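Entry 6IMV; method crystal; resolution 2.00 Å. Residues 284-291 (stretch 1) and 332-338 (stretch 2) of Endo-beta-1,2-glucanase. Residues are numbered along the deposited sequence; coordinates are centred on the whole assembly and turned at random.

Stretch 1 (284-291) DYHIGNVG
Stretch 2 (332-338) TCNSVVT

In this endo-beta-1,2-glucanase a β-hairpin packs against a helix. Residues 284-287 form an extended strand, a type II' turn runs from Ile287 to Val290, and the chain returns through 290-291. Paired backbone hydrogen bonds close the turn: Val290 N to Ile287 O (2.9 Å) and Ile287 N to Val290 O (3.2 Å). Gly288, at phi/psi 50/-127, suits the first turn corner because positive phi favours glycine; Asn289 follows at -94/13. Helix 332-337 runs nearly parallel to the first strand, at 19°, with the axes 9.9 Å apart at closest approach. Register is set by Val290 CA to Cys333 CA, 6.8 Å, and Gly288 CA to Val337 CA, 7.0 Å.

One polar bond crosses the contact. Tyr285, pointing toward the helix with chi1 t and chi2 90°, carries its hydroxyl far enough to accept a hydrogen bond from Asn334: ND2 to Tyr285 OH is 2.6 Å, nearly straight at 166°. Asn334 leaves the helix sideways (chi1 t, chi2 -108°), and its amide nitrogen meets the ring at the edge, near its plane. Both residues are buried, so the bond gives Asn334 ND2 an acceptor in the Tyr285 hydroxyl.

The remaining contacts are mainly apolar. Ile287 (chi1 m, chi2 t), Val290 (t) and Val337 (chi1 73°, p) point branched apolar side chains toward the other stretch, which suits them to fill the space between hairpin and helix. Val337 has the largest covered area; its CG1 lies 4.1 Å from Ile287 CG2 and 3.4 Å from Tyr285 OH, while its CB is 3.8 Å from Val290 CG2. Val290 also places CG1 3.5 Å from CB of buried Cys333 (m), a compact residue one helical turn before Val337. At Gly288 an ideal CB would sit tightly, 3.2 Å from Val337 CG2. Together the stretches bury 304 Å².

Within the helix, Val337 N donates a hydrogen bond to Cys333 O (2.9 Å); beyond it, Thr338 OG1 (chi1 p) donates one to Asn334 O at 2.7 Å.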

ATOM      1  N   ASP A 284       2.260  22.860 -10.696  1.00 15.90           N
ATOM      2  CA  ASP A 284       2.916  23.542  -9.608  1.00 16.31           C
ATOM      3  C   ASP A 284       1.917  23.723  -8.459  1.00 15.17           C
ATOM      4  O   ASP A 284       0.834  24.311  -8.640  1.00 14.87           O
ATOM      5  CB  ASP A 284       3.501  24.875 -10.076  1.00 16.96           C
ATOM      6  CG  ASP A 284       4.749  24.760 -10.933  1.00 18.58           C
ATOM      7  OD1 ASP A 284       5.310  23.633 -11.076  1.00 18.28           O
ATOM      8  OD2 ASP A 284       5.154  25.808 -11.459  1.00 21.13           O
ATOM      9  N   TYR A 285       2.284  23.209  -7.284  1.00 14.30           N
ATOM     10  CA  TYR A 285       1.597  23.542  -6.046  1.00 14.24           C
ATOM     11  C   TYR A 285       2.007  24.954  -5.615  1.00 14.67           C
ATOM     12  O   TYR A 285       3.191  25.258  -5.526  1.00 14.49           O
ATOM     13  CB  TYR A 285       1.954  22.581  -4.912  1.00 13.53           C
ATOM     14  CG  TYR A 285       1.277  22.938  -3.614  1.00 13.30           C
ATOM     15  CD1 TYR A 285       0.036  22.423  -3.282  1.00 13.14           C
ATOM     16  CD2 TYR A 285       1.851  23.845  -2.739  1.00 13.28           C
ATOM     17  CE1 TYR A 285      -0.598  22.769  -2.098  1.00 12.99           C
ATOM     18  CE2 TYR A 285       1.219  24.224  -1.566  1.00 12.90           C
ATOM     19  CZ  TYR A 285      -0.004  23.681  -1.241  1.00 12.85           C
ATOM     20  OH  TYR A 285      -0.601  24.049  -0.070  1.00 12.73           O
ATOM     21  N   HIS A 286       1.022  25.806  -5.332  1.00 15.24           N
ATOM     22  CA  HIS A 286       1.304  27.164  -4.886  1.00 15.99           C
ATOM     23  C   HIS A 286       0.082  27.709  -4.154  1.00 15.15           C
ATOM     24  O   HIS A 286      -0.918  28.016  -4.784  1.00 14.91           O
ATOM     25  CB  HIS A 286       1.734  28.063  -6.063  1.00 17.30           C
ATOM     26  CG  HIS A 286       2.415  29.327  -5.645  1.00 18.57           C
ATOM     27  ND1 HIS A 286       2.619  30.375  -6.523  1.00 20.06           N
ATOM     28  CD2 HIS A 286       2.946  29.717  -4.461  1.00 19.28           C
ATOM     29  CE1 HIS A 286       3.241  31.359  -5.900  1.00 20.23           C
ATOM     30  NE2 HIS A 286       3.448  30.983  -4.632  1.00 19.69           N
ATOM     31  N   ILE A 287       0.177  27.742  -2.820  1.00 15.52           N
ATOM     32  CA  ILE A 287      -0.851  28.302  -1.950  1.00 15.42           C
ATOM     33  C   ILE A 287      -0.159  29.145  -0.878  1.00 15.82           C
ATOM     34  O   ILE A 287       0.813  28.707  -0.263  1.00 15.78           O
ATOM     35  CB  ILE A 287      -1.751  27.203  -1.349  1.00 15.12           C
ATOM     36  CG1 ILE A 287      -2.575  26.507  -2.436  1.00 15.69           C
ATOM     37  CG2 ILE A 287      -2.648  27.776  -0.258  1.00 15.05           C
ATOM     38  CD1 ILE A 287      -3.441  25.387  -1.924  1.00 15.87           C
ATOM     39  N   GLY A 288      -0.683  30.359  -0.670  1.00 16.74           N
ATOM     40  CA  GLY A 288      -0.087  31.342   0.232  1.00 16.72           C
ATOM     41  C   GLY A 288       1.394  31.504  -0.053  1.00 16.89           C
ATOM     42  O   GLY A 288       1.783  31.694  -1.213  1.00 17.37           O
ATOM     43  N   ASN A 289       2.216  31.351   0.993  1.00 17.68           N
ATOM     44  CA  ASN A 289       3.660  31.549   0.921  1.00 18.94           C
ATOM     45  C   ASN A 289       4.393  30.225   0.644  1.00 18.14           C
ATOM     46  O   ASN A 289       5.612  30.150   0.789  1.00 17.80           O
ATOM     47  CB  ASN A 289       4.194  32.198   2.202  1.00 20.41           C
ATOM     48  CG  ASN A 289       3.974  31.358   3.443  1.00 21.92           C
ATOM     49  OD1 ASN A 289       3.416  30.267   3.386  1.00 24.08           O
ATOM     50  ND2 ASN A 289       4.362  31.886   4.590  1.00 23.94           N
ATOM     51  N   VAL A 290       3.658  29.180   0.245  1.00 17.42           N
ATOM     52  CA  VAL A 290       4.260  27.866  -0.007  1.00 16.34           C
ATOM     53  C   VAL A 290       4.280  27.630  -1.515  1.00 16.12           C
ATOM     54  O   VAL A 290       3.236  27.462  -2.117  1.00 16.18           O
ATOM     55  CB  VAL A 290       3.527  26.721   0.722  1.00 16.22           C
ATOM     56  CG1 VAL A 290       4.110  25.365   0.354  1.00 16.03           C
ATOM     57  CG2 VAL A 290       3.532  26.900   2.233  1.00 15.78           C
ATOM     58  N   GLY A 291       5.486  27.627  -2.096  1.00 15.55           N
ATOM     59  CA  GLY A 291       5.704  27.256  -3.491  1.00 16.05           C
ATOM     60  C   GLY A 291       6.116  28.445  -4.356  1.00 15.85           C
ATOM     61  O   GLY A 291       6.380  29.524  -3.843  1.00 16.48           O
ATOM     62  N   THR A 332       3.564  18.002   3.054  1.00 10.76           N
ATOM     63  CA  THR A 332       3.787  18.474   4.424  1.00 10.93           C
ATOM     64  C   THR A 332       3.406  19.961   4.543  1.00 11.24           C
ATOM     65  O   THR A 332       2.665  20.343   5.437  1.00 11.45           O
ATOM     66  CB  THR A 332       5.222  18.201   4.902  1.00 10.41           C
ATOM     67  OG1 THR A 332       6.183  18.841   4.061  1.00 10.12           O
ATOM     68  CG2 THR A 332       5.540  16.725   4.963  1.00 10.43           C
ATOM     69  N   CYS A 333       3.911  20.794   3.631  1.00 12.20           N
ATOM     70  CA  CYS A 333       3.742  22.247   3.749  1.00 12.79           C
ATOM     71  C   CYS A 333       2.299  22.654   3.427  1.00 13.12           C
ATOM     72  O   CYS A 333       1.821  23.642   3.985  1.00 13.56           O
ATOM     73  CB  CYS A 333       4.765  22.990   2.894  1.00 13.11           C
ATOM     74  SG  CYS A 333       6.461  22.686   3.457  1.00 13.30           S
ATOM     75  N   ASN A 334       1.602  21.883   2.578  1.00 12.96           N
ATOM     76  CA  ASN A 334       0.179  22.122   2.295  1.00 12.99           C
ATOM     77  C   ASN A 334      -0.617  22.071   3.602  1.00 13.33           C
ATOM     78  O   ASN A 334      -1.522  22.883   3.806  1.00 13.28           O
ATOM     79  CB  ASN A 334      -0.424  21.127   1.296  1.00 12.65           C
ATOM     80  CG  ASN A 334      -1.936  21.212   1.181  1.00 12.41           C
ATOM     81  OD1 ASN A 334      -2.649  20.322   1.640  1.00 13.04           O
ATOM     82  ND2 ASN A 334      -2.444  22.270   0.569  1.00 11.46           N
ATOM     83  N   SER A 335      -0.283  21.110   4.471  1.00 12.96           N
ATOM     84  CA  SER A 335      -1.020  20.925   5.709  1.00 13.68           C
ATOM     85  C   SER A 335      -0.737  22.066   6.698  1.00 14.10           C
ATOM     86  O   SER A 335      -1.655  22.509   7.395  1.00 13.37           O
ATOM     87  CB  SER A 335      -0.769  19.571   6.301  1.00 13.40           C
ATOM     88  OG  SER A 335      -1.607  18.614   5.671  1.00 13.12           O
ATOM     89  N   VAL A 336       0.512  22.555   6.734  1.00 14.79           N
ATOM     90  CA  VAL A 336       0.869  23.711   7.559  1.00 15.69           C
ATOM     91  C   VAL A 336       0.090  24.941   7.068  1.00 15.71           C
ATOM     92  O   VAL A 336      -0.594  25.585   7.840  1.00 15.66           O
ATOM     93  CB  VAL A 336       2.390  23.968   7.568  1.00 16.52           C
ATOM     94  CG1 VAL A 336       2.739  25.287   8.255  1.00 16.78           C
ATOM     95  CG2 VAL A 336       3.152  22.810   8.209  1.00 16.50           C
ATOM     96  N   VAL A 337       0.168  25.253   5.774  1.00 15.84           N
ATOM     97  CA  VAL A 337      -0.432  26.497   5.270  1.00 16.22           C
ATOM     98  C   VAL A 337      -1.970  26.429   5.365  1.00 16.97           C
ATOM     99  O   VAL A 337      -2.611  27.458   5.573  1.00 17.32           O
ATOM    100  CB  VAL A 337       0.072  26.840   3.852  1.00 16.39           C
ATOM    101  CG1 VAL A 337      -0.514  25.943   2.783  1.00 15.99           C
ATOM    102  CG2 VAL A 337      -0.179  28.302   3.512  1.00 16.96           C
ATOM    103  N   THR A 338      -2.579  25.237   5.261  1.00 16.75           N
ATOM    104  CA  THR A 338      -4.052  25.125   5.382  1.00 16.56           C
ATOM    105  C   THR A 338      -4.455  24.749   6.817  1.00 17.06           C
ATOM    106  O   THR A 338      -5.625  24.528   7.079  1.00 16.39           O
ATOM    107  CB  THR A 338      -4.654  24.159   4.351  1.00 16.71           C
ATOM    108  OG1 THR A 338      -4.154  22.837   4.551  1.00 15.91           O
ATOM    109  CG2 THR A 338      -4.382  24.593   2.927  1.00 16.56           C
TER